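Local coordinates for protein nuclear RNA export factor 2 (Drosophila melanogaster, PDB 6MRK) that works in a complex with Piwi and Nxt1 in cotranscriptional transposon silencing in the ovaries and may take part in exporting mRNA from the nucleus, at residues T9-L14 / T114-Y119; R24-D29 / L100-V105; V105-H110 / G130-E135; V162-A167 / R174-K179. One frame throughout, in Å; residues are numbered along the deposited sequence.

Contact 1 (T9-L14 / T114-Y119); sequences TGAYEL and TDVMHY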
# COMPACT_ATOMS: atom_id res chain seq x y z
N THR A 9 5.35 18.84 7.77
CA THR A 9 4.35 19.34 8.73
C THR A 9 3.23 20.09 8.00
O THR A 9 2.25 20.41 8.68
CB THR A 9 5.05 20.22 9.76
OG1 THR A 9 5.84 21.15 9.03
CG2 THR A 9 5.93 19.42 10.69
N GLY A 10 3.38 20.39 6.71
CA GLY A 10 2.34 21.01 5.87
C GLY A 10 1.28 19.99 5.49
O GLY A 10 0.10 20.36 5.32
N ALA A 11 1.69 18.74 5.41
CA ALA A 11 0.83 17.58 5.09
C ALA A 11 -0.06 17.21 6.28
O ALA A 11 -0.91 16.32 6.10
CB ALA A 11 1.71 16.42 4.71
N TYR A 12 0.12 17.81 7.45
CA TYR A 12 -0.52 17.29 8.68
C TYR A 12 -2.05 17.23 8.53
O TYR A 12 -2.62 16.17 8.84
CB TYR A 12 -0.23 18.09 9.94
CG TYR A 12 -0.97 17.49 11.11
CD1 TYR A 12 -0.63 16.23 11.58
CD2 TYR A 12 -2.09 18.11 11.66
CE1 TYR A 12 -1.34 15.62 12.60
CE2 TYR A 12 -2.80 17.53 12.71
CZ TYR A 12 -2.42 16.27 13.17
OH TYR A 12 -3.07 15.62 14.19
N GLU A 13 -2.71 18.31 8.12
CA GLU A 13 -4.20 18.31 8.18
C GLU A 13 -4.78 17.65 6.92
O GLU A 13 -6.01 17.58 6.84
CB GLU A 13 -4.78 19.68 8.53
CG GLU A 13 -4.36 20.84 7.66
CD GLU A 13 -5.21 22.08 7.90
OE1 GLU A 13 -5.86 22.16 8.98
OE2 GLU A 13 -5.25 22.95 7.01
N LEU A 14 -3.95 17.10 6.02
CA LEU A 14 -4.37 16.24 4.87
C LEU A 14 -4.62 14.80 5.35
O LEU A 14 -5.32 14.06 4.65
CB LEU A 14 -3.31 16.24 3.76
CG LEU A 14 -3.18 14.94 2.96
CD1 LEU A 14 -2.96 15.23 1.48
CD2 LEU A 14 -2.06 14.05 3.52
N THR A 114 -0.52 5.91 10.33
CA THR A 114 -0.40 6.78 9.14
C THR A 114 1.07 6.80 8.74
O THR A 114 1.94 6.78 9.61
CB THR A 114 -1.00 8.15 9.50
OG1 THR A 114 -2.28 8.10 8.88
CG2 THR A 114 -0.20 9.37 9.07
N ASP A 115 1.34 6.85 7.45
CA ASP A 115 2.70 7.13 6.93
C ASP A 115 2.55 8.02 5.70
O ASP A 115 2.19 7.48 4.66
CB ASP A 115 3.47 5.86 6.57
CG ASP A 115 3.77 4.93 7.74
OD1 ASP A 115 2.82 4.24 8.17
OD2 ASP A 115 4.94 4.91 8.21
N VAL A 116 2.78 9.32 5.82
CA VAL A 116 2.83 10.21 4.63
C VAL A 116 4.26 10.20 4.12
O VAL A 116 5.14 10.54 4.88
CB VAL A 116 2.35 11.65 4.94
CG1 VAL A 116 2.36 12.49 3.67
CG2 VAL A 116 0.98 11.67 5.59
N MET A 117 4.48 9.79 2.88
CA MET A 117 5.84 9.42 2.41
C MET A 117 6.35 10.44 1.39
O MET A 117 7.57 10.56 1.29
CB MET A 117 5.84 8.03 1.77
CG MET A 117 5.24 6.96 2.68
SD MET A 117 6.25 6.43 4.10
CE MET A 117 7.87 6.28 3.36
N HIS A 118 5.46 11.11 0.64
CA HIS A 118 5.80 12.23 -0.26
C HIS A 118 4.73 13.30 -0.13
O HIS A 118 3.59 12.96 0.20
CB HIS A 118 5.93 11.79 -1.71
CG HIS A 118 6.94 10.71 -1.86
ND1 HIS A 118 6.80 9.67 -2.77
CD2 HIS A 118 8.08 10.46 -1.18
CE1 HIS A 118 7.82 8.85 -2.66
NE2 HIS A 118 8.63 9.32 -1.69
N TYR A 119 5.11 14.55 -0.33
CA TYR A 119 4.14 15.66 -0.33
C TYR A 119 4.75 16.87 -1.01
O TYR A 119 5.78 17.33 -0.55
CB TYR A 119 3.72 15.98 1.10
CG TYR A 119 2.75 17.13 1.19
CD1 TYR A 119 1.40 16.94 1.06
CD2 TYR A 119 3.21 18.41 1.41
CE1 TYR A 119 0.51 17.99 1.17
CE2 TYR A 119 2.34 19.49 1.53
CZ TYR A 119 0.98 19.27 1.41
OH TYR A 119 0.14 20.34 1.53
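The flat ring of Y119 carries the methyl of A11 over one face and meets a methyl of L14 at its edge. This is the place in the NTF2-like fold where the start of helix 12-27 comes down on the end of strand 104-119, part of the curved sheet. A11 CB lies 3.9 Å from the centroid of the Y119 ring and 19° off its normal, a CH-pi contact displaced toward the rim, 3.7 Å from Y119 CD1 and about as near Y119 CG. L14 CD1 comes in near the ring plane, 4.4 Å from Y119 CE1. With CG anti to the backbone N (chi1 179°), Y119 stretches its ring across to the helix start. V116 reaches the same two residues with separate branches, CG1 touching A11 CB at 4.1 Å and CG2 facing L14 CD2. V116 and Y119 are three positions apart yet both face the helix, consistent with the irregularity at M117, whose psi of -28° departs from the extended conformation. L6 of strand 5-6 covers both A11 and V116. D115 turns to a basic side chain of another protein chain, with which it forms a salt bridge. At the tip of the ring, Y119 OH makes a weak hydrogen bond to R176 NH1. G10 O, 3.8 Å from Y119 OH, is only a neighbour.

Contact 2 (R24-D29 / L100-V105); sequences REFEND and LQLPRV
R104 and N28 lie side by side and point the same way, the amide plane of N28 tilted only 11° from the guanidinium plane of R104. N28 CG stands 3.7 Å above the guanidinium, offset toward its rim, so the two groups stack without a hydrogen bond. The R104 chain is extended from CG to NE, which carries its tip out along the asparagine; N28 OD1 is meanwhile taken by E30 N. D29 instead crosses R104 at about a right angle. D29 OD1 rests against the aliphatic stem, 3.3 Å from R104 CG, and is 4.3 Å from R104 NE but well out of the guanidinium plane, so that no N-H points at it and the attraction is one of charge alone. These polar side chains sit where helix 12-27 of the NTF2-like fold runs out and the chain meets the beginning of strand 104-119. One main-chain link joins the two elements: V105 N donates to E27 O over 3.3 Å, weak but nearly straight at 171°. The carboxylate of E27 looks further along the strand, where OE2 accepts from H107 N. F26, with CG anti to its backbone N, presents its ring edge-on to the incoming chain. L102 CD1 lies in the ring plane, 4.0 Å from F26 CZ, and V105 CG2 is at another part of the edge, 3.9 Å from F26 CD2. R32 and R158 make cation-pi contacts with this ring, and the guanidinium of R32 also hydrogen-bonds the carbonyls of L102 and P103.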
# COMPACT_ATOMS: atom_id res chain seq x y z
N ARG A 24 -14.44 7.16 5.76
CA ARG A 24 -15.83 7.24 6.26
C ARG A 24 -16.80 7.03 5.10
O ARG A 24 -17.85 6.43 5.34
CB ARG A 24 -16.10 8.57 6.96
CG ARG A 24 -15.81 8.52 8.45
CD ARG A 24 -15.69 9.92 9.04
NE ARG A 24 -15.16 9.99 10.40
CZ ARG A 24 -14.09 10.70 10.79
NH1 ARG A 24 -13.39 11.41 9.93
NH2 ARG A 24 -13.72 10.69 12.06
N GLU A 25 -16.48 7.49 3.89
CA GLU A 25 -17.42 7.44 2.75
C GLU A 25 -17.36 6.09 2.03
O GLU A 25 -18.29 5.81 1.27
CB GLU A 25 -17.10 8.57 1.77
CG GLU A 25 -18.19 8.78 0.74
CD GLU A 25 -18.14 10.18 0.13
OE1 GLU A 25 -17.24 10.98 0.52
OE2 GLU A 25 -19.00 10.47 -0.73
N PHE A 26 -16.28 5.32 2.21
CA PHE A 26 -16.17 3.94 1.68
C PHE A 26 -17.08 3.04 2.52
O PHE A 26 -17.69 2.13 1.96
CB PHE A 26 -14.72 3.44 1.70
CG PHE A 26 -14.55 2.04 1.17
CD1 PHE A 26 -14.46 1.82 -0.20
CD2 PHE A 26 -14.51 0.95 2.02
CE1 PHE A 26 -14.33 0.53 -0.70
CE2 PHE A 26 -14.37 -0.34 1.52
CZ PHE A 26 -14.28 -0.54 0.16
N GLU A 27 -17.18 3.35 3.81
CA GLU A 27 -17.82 2.52 4.87
C GLU A 27 -19.17 1.98 4.39
O GLU A 27 -19.29 0.73 4.27
CB GLU A 27 -17.95 3.31 6.19
CG GLU A 27 -16.61 3.46 6.90
CD GLU A 27 -16.61 3.73 8.40
OE1 GLU A 27 -17.68 4.08 8.94
OE2 GLU A 27 -15.53 3.59 9.01
N ASN A 28 -20.14 2.85 4.14
CA ASN A 28 -21.50 2.43 3.73
C ASN A 28 -21.48 2.16 2.22
O ASN A 28 -21.29 3.12 1.44
CB ASN A 28 -22.57 3.43 4.18
CG ASN A 28 -23.98 2.95 3.91
OD1 ASN A 28 -24.18 2.01 3.15
ND2 ASN A 28 -24.95 3.60 4.53
N ASP A 29 -21.68 0.90 1.84
CA ASP A 29 -21.57 0.40 0.43
C ASP A 29 -22.71 0.96 -0.42
O ASP A 29 -22.55 0.98 -1.65
CB ASP A 29 -21.50 -1.13 0.36
CG ASP A 29 -22.59 -1.88 1.11
OD1 ASP A 29 -23.11 -1.34 2.11
OD2 ASP A 29 -22.90 -3.02 0.70
N LEU A 100 -17.73 -1.51 -5.41
CA LEU A 100 -19.16 -1.62 -5.04
C LEU A 100 -19.55 -3.06 -4.73
O LEU A 100 -20.67 -3.27 -4.24
CB LEU A 100 -20.00 -1.07 -6.20
CG LEU A 100 -19.99 0.45 -6.32
CD1 LEU A 100 -20.98 0.90 -7.37
CD2 LEU A 100 -20.34 1.11 -5.00
N GLN A 101 -18.66 -4.01 -5.01
CA GLN A 101 -18.90 -5.46 -4.79
C GLN A 101 -18.31 -5.89 -3.45
O GLN A 101 -18.56 -7.04 -3.04
CB GLN A 101 -18.22 -6.28 -5.87
CG GLN A 101 -18.57 -5.79 -7.26
CD GLN A 101 -18.12 -6.77 -8.30
OE1 GLN A 101 -17.39 -6.43 -9.22
NE2 GLN A 101 -18.52 -8.02 -8.14
N LEU A 102 -17.51 -5.03 -2.82
CA LEU A 102 -16.84 -5.38 -1.56
C LEU A 102 -17.87 -5.24 -0.45
O LEU A 102 -18.90 -4.59 -0.60
CB LEU A 102 -15.62 -4.48 -1.35
CG LEU A 102 -14.55 -4.59 -2.44
CD1 LEU A 102 -13.42 -3.62 -2.16
CD2 LEU A 102 -14.02 -6.01 -2.55
N PRO A 103 -17.67 -5.95 0.68
CA PRO A 103 -18.61 -5.85 1.79
C PRO A 103 -18.63 -4.46 2.43
O PRO A 103 -17.75 -3.68 2.24
CB PRO A 103 -18.11 -6.88 2.80
CG PRO A 103 -16.66 -7.12 2.41
CD PRO A 103 -16.60 -6.93 0.91
N ARG A 104 -19.68 -4.23 3.21
CA ARG A 104 -19.79 -3.06 4.09
C ARG A 104 -18.76 -3.19 5.20
O ARG A 104 -18.52 -4.32 5.66
CB ARG A 104 -21.19 -2.99 4.69
CG ARG A 104 -21.58 -1.58 5.07
CD ARG A 104 -22.98 -1.53 5.60
NE ARG A 104 -23.13 -0.28 6.32
CZ ARG A 104 -24.28 0.21 6.75
NH1 ARG A 104 -25.41 -0.44 6.54
NH2 ARG A 104 -24.30 1.37 7.39
N VAL A 105 -18.17 -2.06 5.61
CA VAL A 105 -17.17 -2.04 6.72
C VAL A 105 -17.54 -0.90 7.66
O VAL A 105 -18.44 -0.12 7.33
CB VAL A 105 -15.73 -1.91 6.18
CG1 VAL A 105 -15.36 -3.05 5.25
CG2 VAL A 105 -15.49 -0.56 5.51

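Contact 3 (V105-H110 / G130-E135); sequences VTHDFH and GLLRDE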
# COMPACT_ATOMS: atom_id res chain seq x y z
N VAL A 105 -18.17 -2.06 5.61
CA VAL A 105 -17.17 -2.04 6.72
C VAL A 105 -17.54 -0.90 7.66
O VAL A 105 -18.44 -0.12 7.33
CB VAL A 105 -15.73 -1.91 6.18
CG1 VAL A 105 -15.36 -3.05 5.25
CG2 VAL A 105 -15.49 -0.56 5.51
N THR A 106 -16.90 -0.90 8.82
CA THR A 106 -16.74 0.22 9.79
C THR A 106 -15.27 0.20 10.20
O THR A 106 -14.84 -0.80 10.78
CB THR A 106 -17.69 0.02 10.98
OG1 THR A 106 -19.03 0.17 10.51
CG2 THR A 106 -17.48 1.00 12.11
N HIS A 107 -14.49 1.23 9.86
CA HIS A 107 -13.08 1.34 10.29
C HIS A 107 -13.03 1.73 11.77
O HIS A 107 -13.86 2.54 12.21
CB HIS A 107 -12.33 2.37 9.43
CG HIS A 107 -12.41 2.11 7.97
ND1 HIS A 107 -13.54 2.40 7.24
CD2 HIS A 107 -11.49 1.66 7.09
CE1 HIS A 107 -13.33 2.11 5.98
NE2 HIS A 107 -12.07 1.65 5.85
N ASP A 108 -12.05 1.20 12.51
CA ASP A 108 -11.75 1.63 13.90
C ASP A 108 -10.72 2.77 13.82
O ASP A 108 -9.52 2.49 13.77
CB ASP A 108 -11.31 0.43 14.74
CG ASP A 108 -10.82 0.78 16.15
OD1 ASP A 108 -10.81 1.97 16.50
OD2 ASP A 108 -10.42 -0.16 16.87
N PHE A 109 -11.16 4.02 13.81
CA PHE A 109 -10.29 5.19 13.51
C PHE A 109 -9.21 5.36 14.57
O PHE A 109 -8.16 5.91 14.26
CB PHE A 109 -11.12 6.46 13.37
CG PHE A 109 -11.75 6.54 12.01
CD1 PHE A 109 -12.98 5.96 11.76
CD2 PHE A 109 -11.05 7.11 10.96
CE1 PHE A 109 -13.52 5.99 10.48
CE2 PHE A 109 -11.59 7.14 9.69
CZ PHE A 109 -12.82 6.57 9.45
N HIS A 110 -9.48 4.90 15.79
CA HIS A 110 -8.49 4.91 16.91
C HIS A 110 -7.30 4.00 16.58
O HIS A 110 -6.24 4.17 17.21
CB HIS A 110 -9.15 4.45 18.21
CG HIS A 110 -9.98 5.49 18.88
ND1 HIS A 110 -10.37 5.38 20.21
CD2 HIS A 110 -10.50 6.66 18.43
CE1 HIS A 110 -11.09 6.43 20.54
NE2 HIS A 110 -11.19 7.23 19.46
N GLY A 130 -4.65 -0.16 9.75
CA GLY A 130 -5.68 -0.10 10.80
C GLY A 130 -6.45 -1.39 10.96
O GLY A 130 -5.96 -2.45 10.50
N LEU A 131 -7.60 -1.28 11.60
CA LEU A 131 -8.51 -2.41 11.88
C LEU A 131 -9.90 -1.96 11.45
O LEU A 131 -10.27 -0.79 11.73
CB LEU A 131 -8.43 -2.74 13.37
CG LEU A 131 -9.46 -3.76 13.85
CD1 LEU A 131 -8.81 -4.88 14.65
CD2 LEU A 131 -10.57 -3.09 14.66
N LEU A 132 -10.60 -2.82 10.73
CA LEU A 132 -12.01 -2.57 10.37
C LEU A 132 -12.84 -3.81 10.68
O LEU A 132 -12.28 -4.92 10.85
CB LEU A 132 -12.13 -2.16 8.89
CG LEU A 132 -11.49 -3.07 7.84
CD1 LEU A 132 -12.32 -4.31 7.56
CD2 LEU A 132 -11.29 -2.29 6.54
N ARG A 133 -14.14 -3.59 10.81
CA ARG A 133 -15.12 -4.68 11.00
C ARG A 133 -15.81 -4.88 9.66
O ARG A 133 -16.35 -3.90 9.12
CB ARG A 133 -16.08 -4.37 12.15
CG ARG A 133 -17.30 -5.27 12.14
CD ARG A 133 -18.27 -5.03 13.28
NE ARG A 133 -18.65 -3.63 13.42
CZ ARG A 133 -18.41 -2.87 14.49
NH1 ARG A 133 -17.79 -3.35 15.56
NH2 ARG A 133 -18.83 -1.61 14.50
N ASP A 134 -15.73 -6.09 9.13
CA ASP A 134 -16.56 -6.56 7.99
C ASP A 134 -17.96 -6.90 8.53
O ASP A 134 -18.07 -7.66 9.52
CB ASP A 134 -15.90 -7.71 7.23
CG ASP A 134 -16.67 -8.21 6.01
OD1 ASP A 134 -17.92 -8.09 6.01
OD2 ASP A 134 -16.03 -8.74 5.09
N GLU A 135 -18.98 -6.32 7.91
CA GLU A 135 -20.38 -6.43 8.39
C GLU A 135 -21.19 -7.14 7.33
O GLU A 135 -20.89 -7.02 6.14
CB GLU A 135 -20.96 -5.05 8.66
CG GLU A 135 -19.99 -4.18 9.41
CD GLU A 135 -20.64 -2.95 9.99
OE1 GLU A 135 -21.50 -2.37 9.30
OE2 GLU A 135 -20.29 -2.59 11.13
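E135 OE2 has one firm grip and at most one weak one. R133 NE, on the same strand, donates to E135 OE2 over 3.0 Å at 172°, completing a salt bridge; the oxygen offers its anti lone pair and lies in the guanidinium plane. T106 OG1 of the partner strand is 3.1 Å from E135 OE2. A bend at chi3 turns the guanidinium edge of R133 toward E135 OE2 and leaves R133 NH2 beside T106 CG2. Beneath the side chains, T106 and R133 form an antiparallel hydrogen-bonded pair, T106 N to R133 O at 3.1 Å and R133 N to T106 O at 2.9 Å. D108 N prolongs the series by donating to L131 O over 2.8 Å. Non-hydrogen-bonded pairs flank T106-R133, and their side chains occupy the other face of this beta hairpin. There L132 divides its methyls, CD1 meeting V105 CG1 at 4.0 Å and CD2 lying against H107 CD2, the two side chains running side by side. The face of V105, H107 and L132 lies against helix 12-27, with L23 on H107. Strand 152-166 flanks 130-135, its L154 and F156 packing on L132, while R65 of helix 59-70 pairs with D134.

Contact 4 (V162-A167 / R174-K179); sequences VTFDEA and RARRLK
Five main-chain hydrogen bonds hold this antiparallel beta hairpin, the outer end of strands 152-166 and 176-188 in the curved sheet of the NTF2-like fold. T163 pairs with K179 and D165 with R177 by two bonds each, R177 N reaching D165 O at 2.7 Å, nearly along the C=O axis. The fifth, A167 N to A175 O, comes in 39° above the carbonyl plane, as the strands give way to the connecting loop. Charge and pi contacts occupy the face that carries F164, E166, R176 and L178. R176, bent at chi2 and chi3, lays its guanidinium on the ring of F164 with the planes 16° apart; R176 CZ is 4.1 Å from the F164 centroid and off-centre, an offset cation-pi stack. E166, bent at chi2, crosses R174 at about a right angle and forms a salt bridge, E166 OE1 to R174 NH2 at 2.6 Å, the oxygen lying over a face of the guanidinium. Apolar contacts continue the row: L178 CD1 touches F164 CE1 at 3.7 Å in the plane of the ring, and the same methyl meets V162 CG2 at 3.8 Å. Helix 12-27 closes over this side, with L14 on F164 and F18 on L178. On the reverse face T163 packs on the backbone of another protein chain. Nearer the loop, the methyl of A167 sits over one face of the R177 guanidinium, A167 CB being 4.0 Å from R177 NH1.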
# COMPACT_ATOMS: atom_id res chain seq x y z
N VAL A 162 -1.61 10.02 -4.87
CA VAL A 162 -2.67 11.01 -5.22
C VAL A 162 -2.00 12.23 -5.84
O VAL A 162 -0.87 12.52 -5.48
CB VAL A 162 -3.52 11.37 -3.99
CG1 VAL A 162 -3.81 10.15 -3.13
CG2 VAL A 162 -2.89 12.47 -3.15
N THR A 163 -2.67 12.90 -6.75
CA THR A 163 -2.17 14.14 -7.38
C THR A 163 -3.09 15.28 -6.99
O THR A 163 -4.29 15.02 -6.68
CB THR A 163 -2.13 14.06 -8.90
OG1 THR A 163 -3.43 13.58 -9.27
CG2 THR A 163 -1.04 13.17 -9.43
N PHE A 164 -2.53 16.48 -7.01
CA PHE A 164 -3.18 17.76 -6.67
C PHE A 164 -3.34 18.55 -7.97
O PHE A 164 -2.35 18.75 -8.70
CB PHE A 164 -2.33 18.45 -5.60
CG PHE A 164 -2.19 17.73 -4.29
CD1 PHE A 164 -3.12 16.79 -3.87
CD2 PHE A 164 -1.15 18.03 -3.43
CE1 PHE A 164 -3.00 16.16 -2.64
CE2 PHE A 164 -1.03 17.39 -2.20
CZ PHE A 164 -1.96 16.46 -1.81
N ASP A 165 -4.58 18.93 -8.28
CA ASP A 165 -4.95 19.68 -9.51
C ASP A 165 -5.73 20.93 -9.09
O ASP A 165 -6.58 20.80 -8.19
CB ASP A 165 -5.89 18.89 -10.41
CG ASP A 165 -5.56 17.42 -10.56
OD1 ASP A 165 -4.62 16.96 -9.90
OD2 ASP A 165 -6.26 16.75 -11.34
N GLU A 166 -5.50 22.07 -9.75
CA GLU A 166 -6.24 23.32 -9.39
C GLU A 166 -7.71 23.09 -9.79
O GLU A 166 -7.99 22.82 -10.98
CB GLU A 166 -5.57 24.59 -9.94
CG GLU A 166 -5.27 25.65 -8.87
CD GLU A 166 -4.19 25.31 -7.83
OE1 GLU A 166 -2.98 25.46 -8.14
OE2 GLU A 166 -4.54 24.88 -6.68
N ALA A 167 -8.59 23.08 -8.79
CA ALA A 167 -10.05 23.03 -8.98
C ALA A 167 -10.44 24.34 -9.65
O ALA A 167 -9.86 25.40 -9.29
CB ALA A 167 -10.76 22.84 -7.66
N ARG A 174 -7.25 30.03 -6.24
CA ARG A 174 -6.57 28.71 -6.39
C ARG A 174 -7.18 27.76 -5.34
O ARG A 174 -7.32 28.17 -4.16
CB ARG A 174 -5.05 28.84 -6.20
CG ARG A 174 -4.39 29.97 -6.98
CD ARG A 174 -3.84 29.55 -8.34
NE ARG A 174 -2.85 28.48 -8.18
CZ ARG A 174 -1.89 28.16 -9.05
NH1 ARG A 174 -1.75 28.81 -10.19
NH2 ARG A 174 -1.07 27.16 -8.77
N ALA A 175 -7.59 26.56 -5.77
CA ALA A 175 -8.03 25.45 -4.88
C ALA A 175 -7.49 24.14 -5.43
O ALA A 175 -7.35 24.06 -6.65
CB ALA A 175 -9.53 25.41 -4.79
N ARG A 176 -7.24 23.16 -4.57
CA ARG A 176 -6.73 21.83 -5.00
C ARG A 176 -7.84 20.78 -4.92
O ARG A 176 -8.50 20.68 -3.89
CB ARG A 176 -5.51 21.43 -4.16
CG ARG A 176 -4.18 21.85 -4.79
CD ARG A 176 -3.12 22.16 -3.76
NE ARG A 176 -3.16 21.25 -2.62
CZ ARG A 176 -2.16 21.03 -1.78
NH1 ARG A 176 -2.32 20.17 -0.79
NH2 ARG A 176 -0.99 21.65 -1.93
N ARG A 177 -8.04 20.06 -6.01
CA ARG A 177 -8.87 18.83 -6.05
C ARG A 177 -7.90 17.65 -5.92
O ARG A 177 -6.81 17.67 -6.55
CB ARG A 177 -9.72 18.81 -7.33
CG ARG A 177 -10.35 17.47 -7.67
CD ARG A 177 -11.76 17.54 -8.22
NE ARG A 177 -11.92 18.39 -9.40
CZ ARG A 177 -12.69 19.48 -9.48
NH1 ARG A 177 -13.41 19.88 -8.44
NH2 ARG A 177 -12.74 20.17 -10.61
N LEU A 178 -8.24 16.69 -5.07
CA LEU A 178 -7.40 15.48 -4.85
C LEU A 178 -7.86 14.44 -5.86
O LEU A 178 -9.08 14.27 -6.02
CB LEU A 178 -7.55 14.98 -3.42
CG LEU A 178 -6.52 13.91 -3.03
CD1 LEU A 178 -5.93 14.19 -1.66
CD2 LEU A 178 -7.11 12.51 -3.08
N LYS A 179 -6.92 13.82 -6.56
CA LYS A 179 -7.25 12.67 -7.43
C LYS A 179 -6.39 11.50 -6.98
O LYS A 179 -5.22 11.73 -6.66
CB LYS A 179 -7.00 12.99 -8.91
CG LYS A 179 -8.08 13.79 -9.64
CD LYS A 179 -9.49 13.41 -9.31
CE LYS A 179 -10.35 13.23 -10.54
NZ LYS A 179 -11.78 13.20 -10.17

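How the contacts relate
From the N terminus, helix 12-27 enters the fold at contact 1 and leaves it at contact 2, meeting the two ends of strand 104-119. Contact 1 closes the longest loop, from 9-14 to 114-119, and contact 2 (24-29 with 100-105) closes a shorter one within it. Contact 3 crosses contact 1 along the chain: it begins on 105-110, before 114-119, and ends on 130-135, closing the hairpin of strands 104-119 and 123-135. It shares V105 with contact 2. Contact 4 follows in series as a second hairpin, 162-167 with 174-179, and touches contact 1, their centres about 15 Å apart. Contacts 1 and 2 hold helix 12-27 to strand 104-119; contacts 3 and 4 join neighbouring strands.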